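Long-range contact in myosin-17 (Arabidopsis thaliana, PDB 7KFL), which is a plant class XI myosin, an actin-based motor whose globular tail, its cargo-binding domain, probably recognises the cargo to be carried: residues G183-T191 against R261-Y272. Sequence-based numbering, arbitrary orientation.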
loop_
_atom_site.group_PDB
_atom_site.type_symbol
_atom_site.label_atom_id
_atom_site.label_comp_id
_atom_site.label_asym_id
_atom_site.label_seq_id
_atom_site.Cartn_x
_atom_site.Cartn_y
_atom_site.Cartn_z
ATOM N N GLY A 183 -9.707 -14.302 5.667
ATOM C CA GLY A 183 -11.029 -14.949 5.777
ATOM C C GLY A 183 -10.931 -16.326 6.414
ATOM O O GLY A 183 -11.793 -16.645 7.253
ATOM N N LEU A 184 -9.915 -17.112 6.038
ATOM C CA LEU A 184 -9.689 -18.492 6.552
ATOM C C LEU A 184 -8.974 -18.435 7.910
ATOM O O LEU A 184 -9.266 -19.304 8.753
ATOM C CB LEU A 184 -8.888 -19.303 5.525
ATOM C CG LEU A 184 -9.601 -19.597 4.203
ATOM C CD1 LEU A 184 -8.641 -20.207 3.196
ATOM C CD2 LEU A 184 -10.798 -20.514 4.404
ATOM N N CYS A 185 -8.078 -17.463 8.119
ATOM C CA CYS A 185 -7.397 -17.207 9.421
ATOM C C CYS A 185 -8.441 -16.914 10.508
ATOM O O CYS A 185 -8.290 -17.442 11.621
ATOM C CB CYS A 185 -6.414 -16.043 9.341
ATOM S SG CYS A 185 -4.852 -16.450 8.518
ATOM N N ILE A 186 -9.457 -16.108 10.188
ATOM C CA ILE A 186 -10.507 -15.633 11.141
ATOM C C ILE A 186 -11.530 -16.756 11.382
ATOM O O ILE A 186 -12.190 -16.727 12.440
ATOM C CB ILE A 186 -11.153 -14.329 10.621
ATOM C CG1 ILE A 186 -10.127 -13.193 10.559
ATOM C CG2 ILE A 186 -12.363 -13.932 11.453
ATOM C CD1 ILE A 186 -10.560 -12.006 9.725
ATOM N N GLN A 187 -11.644 -17.715 10.455
ATOM C CA GLN A 187 -12.572 -18.878 10.550
ATOM C C GLN A 187 -11.913 -20.040 11.307
ATOM O O GLN A 187 -12.595 -21.066 11.496
ATOM C CB GLN A 187 -12.999 -19.348 9.158
ATOM C CG GLN A 187 -14.076 -18.485 8.518
ATOM C CD GLN A 187 -14.334 -18.888 7.085
ATOM O OE1 GLN A 187 -14.525 -20.064 6.778
ATOM N NE2 GLN A 187 -14.342 -17.913 6.188
ATOM N N ALA A 188 -10.649 -19.889 11.725
ATOM C CA ALA A 188 -9.836 -20.935 12.392
ATOM C C ALA A 188 -10.545 -21.461 13.640
ATOM O O ALA A 188 -10.561 -22.671 13.859
ATOM C CB ALA A 188 -8.458 -20.404 12.712
ATOM N N PRO A 189 -11.138 -20.599 14.501
ATOM C CA PRO A 189 -11.927 -21.072 15.640
ATOM C C PRO A 189 -13.092 -21.977 15.211
ATOM O O PRO A 189 -13.275 -23.012 15.819
ATOM C CB PRO A 189 -12.446 -19.774 16.278
ATOM C CG PRO A 189 -11.410 -18.751 15.882
ATOM C CD PRO A 189 -11.069 -19.131 14.458
ATOM N N ARG A 190 -13.830 -21.574 14.171
ATOM C CA ARG A 190 -15.018 -22.303 13.647
ATOM C C ARG A 190 -14.564 -23.562 12.896
ATOM O O ARG A 190 -15.305 -24.565 12.941
ATOM C CB ARG A 190 -15.862 -21.383 12.759
ATOM C CG ARG A 190 -16.675 -20.355 13.535
ATOM C CD ARG A 190 -17.305 -19.305 12.637
ATOM N NE ARG A 190 -18.206 -19.886 11.648
ATOM C CZ ARG A 190 -19.456 -20.279 11.884
ATOM N NH1 ARG A 190 -19.986 -20.164 13.091
ATOM N NH2 ARG A 190 -20.177 -20.794 10.903
ATOM N N THR A 191 -13.400 -23.514 12.237
ATOM C CA THR A 191 -12.796 -24.648 11.483
ATOM C C THR A 191 -12.347 -25.742 12.463
ATOM O O THR A 191 -12.408 -26.927 12.079
ATOM C CB THR A 191 -11.631 -24.186 10.596
ATOM O OG1 THR A 191 -12.054 -23.044 9.848
ATOM C CG2 THR A 191 -11.158 -25.261 9.642
ATOM N N ARG A 261 -16.304 -11.081 16.772
ATOM C CA ARG A 261 -16.460 -12.562 16.813
ATOM C C ARG A 261 -16.080 -13.074 18.207
ATOM O O ARG A 261 -14.899 -12.935 18.586
ATOM C CB ARG A 261 -15.604 -13.237 15.740
ATOM C CG ARG A 261 -15.854 -12.719 14.333
ATOM C CD ARG A 261 -15.494 -13.764 13.297
ATOM N NE ARG A 261 -15.856 -13.350 11.951
ATOM C CZ ARG A 261 -15.976 -14.166 10.908
ATOM N NH1 ARG A 261 -15.765 -15.467 11.038
ATOM N NH2 ARG A 261 -16.311 -13.673 9.729
ATOM N N ARG A 262 -17.053 -13.636 18.928
ATOM C CA ARG A 262 -16.878 -14.213 20.287
ATOM C C ARG A 262 -15.778 -15.279 20.229
ATOM O O ARG A 262 -14.840 -15.199 21.045
ATOM C CB ARG A 262 -18.212 -14.775 20.791
ATOM C CG ARG A 262 -18.205 -15.226 22.245
ATOM C CD ARG A 262 -17.969 -16.718 22.396
ATOM N NE ARG A 262 -18.123 -17.173 23.772
ATOM C CZ ARG A 262 -18.010 -18.437 24.172
ATOM N NH1 ARG A 262 -17.738 -19.394 23.299
ATOM N NH2 ARG A 262 -18.169 -18.740 25.450
ATOM N N GLU A 263 -15.875 -16.198 19.259
ATOM C CA GLU A 263 -14.979 -17.377 19.093
ATOM C C GLU A 263 -13.521 -16.948 18.865
ATOM O O GLU A 263 -12.630 -17.758 19.189
ATOM C CB GLU A 263 -15.455 -18.279 17.950
ATOM C CG GLU A 263 -15.391 -17.645 16.568
ATOM C CD GLU A 263 -16.642 -16.900 16.134
ATOM O OE1 GLU A 263 -17.416 -16.478 17.018
ATOM O OE2 GLU A 263 -16.837 -16.742 14.909
ATOM N N CYS A 264 -13.278 -15.752 18.311
ATOM C CA CYS A 264 -11.914 -15.205 18.058
ATOM C C CYS A 264 -11.345 -14.570 19.333
ATOM O O CYS A 264 -10.121 -14.357 19.386
ATOM C CB CYS A 264 -11.916 -14.167 16.944
ATOM S SG CYS A 264 -12.454 -14.827 15.345
ATOM N N CYS A 265 -12.200 -14.276 20.314
ATOM C CA CYS A 265 -11.828 -13.621 21.595
ATOM C C CYS A 265 -11.565 -14.702 22.653
ATOM O O CYS A 265 -12.258 -14.714 23.683
ATOM C CB CYS A 265 -12.913 -12.641 22.027
ATOM S SG CYS A 265 -12.259 -11.213 22.929
ATOM N N SER A 266 -10.596 -15.583 22.388
ATOM C CA SER A 266 -10.209 -16.722 23.262
ATOM C C SER A 266 -8.687 -16.757 23.427
ATOM O O SER A 266 -7.988 -16.052 22.675
ATOM C CB SER A 266 -10.726 -18.031 22.718
ATOM O OG SER A 266 -10.161 -18.314 21.446
ATOM N N PHE A 267 -8.202 -17.550 24.383
ATOM C CA PHE A 267 -6.756 -17.766 24.633
ATOM C C PHE A 267 -6.149 -18.506 23.438
ATOM O O PHE A 267 -5.113 -18.045 22.915
ATOM C CB PHE A 267 -6.526 -18.550 25.925
ATOM C CG PHE A 267 -5.088 -18.551 26.370
ATOM C CD1 PHE A 267 -4.166 -19.413 25.796
ATOM C CD2 PHE A 267 -4.648 -17.665 27.342
ATOM C CE1 PHE A 267 -2.839 -19.400 26.197
ATOM C CE2 PHE A 267 -3.322 -17.656 27.743
ATOM C CZ PHE A 267 -2.420 -18.521 27.167
ATOM N N SER A 268 -6.786 -19.607 23.024
ATOM C CA SER A 268 -6.319 -20.513 21.940
ATOM C C SER A 268 -6.189 -19.734 20.626
ATOM O O SER A 268 -5.220 -19.991 19.883
ATOM C CB SER A 268 -7.228 -21.710 21.784
ATOM O OG SER A 268 -8.429 -21.359 21.112
ATOM N N ASN A 269 -7.121 -18.814 20.352
ATOM C CA ASN A 269 -7.109 -17.984 19.117
ATOM C C ASN A 269 -6.036 -16.894 19.241
ATOM O O ASN A 269 -5.496 -16.481 18.196
ATOM C CB ASN A 269 -8.479 -17.385 18.795
ATOM C CG ASN A 269 -8.557 -16.923 17.355
ATOM O OD1 ASN A 269 -8.460 -17.733 16.436
ATOM N ND2 ASN A 269 -8.694 -15.624 17.144
ATOM N N GLY A 270 -5.746 -16.442 20.465
ATOM C CA GLY A 270 -4.621 -15.534 20.757
ATOM C C GLY A 270 -3.299 -16.164 20.356
ATOM O O GLY A 270 -2.489 -15.478 19.701
ATOM N N GLU A 271 -3.103 -17.437 20.717
ATOM C CA GLU A 271 -1.881 -18.228 20.405
ATOM C C GLU A 271 -1.747 -18.385 18.888
ATOM O O GLU A 271 -0.634 -18.170 18.368
ATOM C CB GLU A 271 -1.942 -19.617 21.041
ATOM C CG GLU A 271 -1.972 -19.610 22.558
ATOM C CD GLU A 271 -2.172 -20.986 23.166
ATOM O OE1 GLU A 271 -3.117 -21.685 22.744
ATOM O OE2 GLU A 271 -1.371 -21.367 24.047
ATOM N N TYR A 272 -2.838 -18.763 18.217
ATOM C CA TYR A 272 -2.885 -19.031 16.758
ATOM C C TYR A 272 -2.486 -17.777 15.974
ATOM O O TYR A 272 -1.697 -17.899 15.020
ATOM C CB TYR A 272 -4.273 -19.494 16.313
ATOM C CG TYR A 272 -4.445 -19.467 14.818
ATOM C CD1 TYR A 272 -3.721 -20.325 14.007
ATOM C CD2 TYR A 272 -5.288 -18.555 14.206
ATOM C CE1 TYR A 272 -3.853 -20.302 12.630
ATOM C CE2 TYR A 272 -5.433 -18.519 12.830
ATOM C CZ TYR A 272 -4.716 -19.397 12.038
ATOM O OH TYR A 272 -4.843 -19.361 10.681
#
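Pro189 wedges its ring between Glu263 and Asn269, and the fit illustrates how a short break between helices can be packed without a single hydrogen bond across the interface. Pro189 CG lies 3.2 Å from Asn269 OD1, and Pro189 CB 3.6 Å from Glu263 CG. With CG anti to the backbone N (chi1 -162°), the Asn269 amide reaches back to donate from ND2 to a lone pair of Cys264 O (2.9 Å); that oxygen is 26° out of the amide plane, a bent bond that probably limits the amide's rotation and keeps OD1 toward the proline. Nearby, Ile186 CG2 sits over a face of the Arg261 guanidinium, 3.6 Å from Arg261 NE, the side chains crossing at about a right angle. Arg190 crosses Glu263 obliquely, Arg190 NE staying 4.7 Å from Glu263 OE2. Further along, Tyr272 turns its ring edge to Cys185 O, 3.3 Å from Tyr272 CE2, which Ala188 CB also touches. Tyr272 OH donates to Leu211 O on helix 205-231. An alanine in place of Tyr272 would probably open a gap beside Ala188 and leave Leu211 O without this donor. Apolar and CH-to-oxygen contacts thus join the junction of helices 150-186 and 188-191 to the start of helix 267-287 and the turn before it, charges probably contributing only at long range.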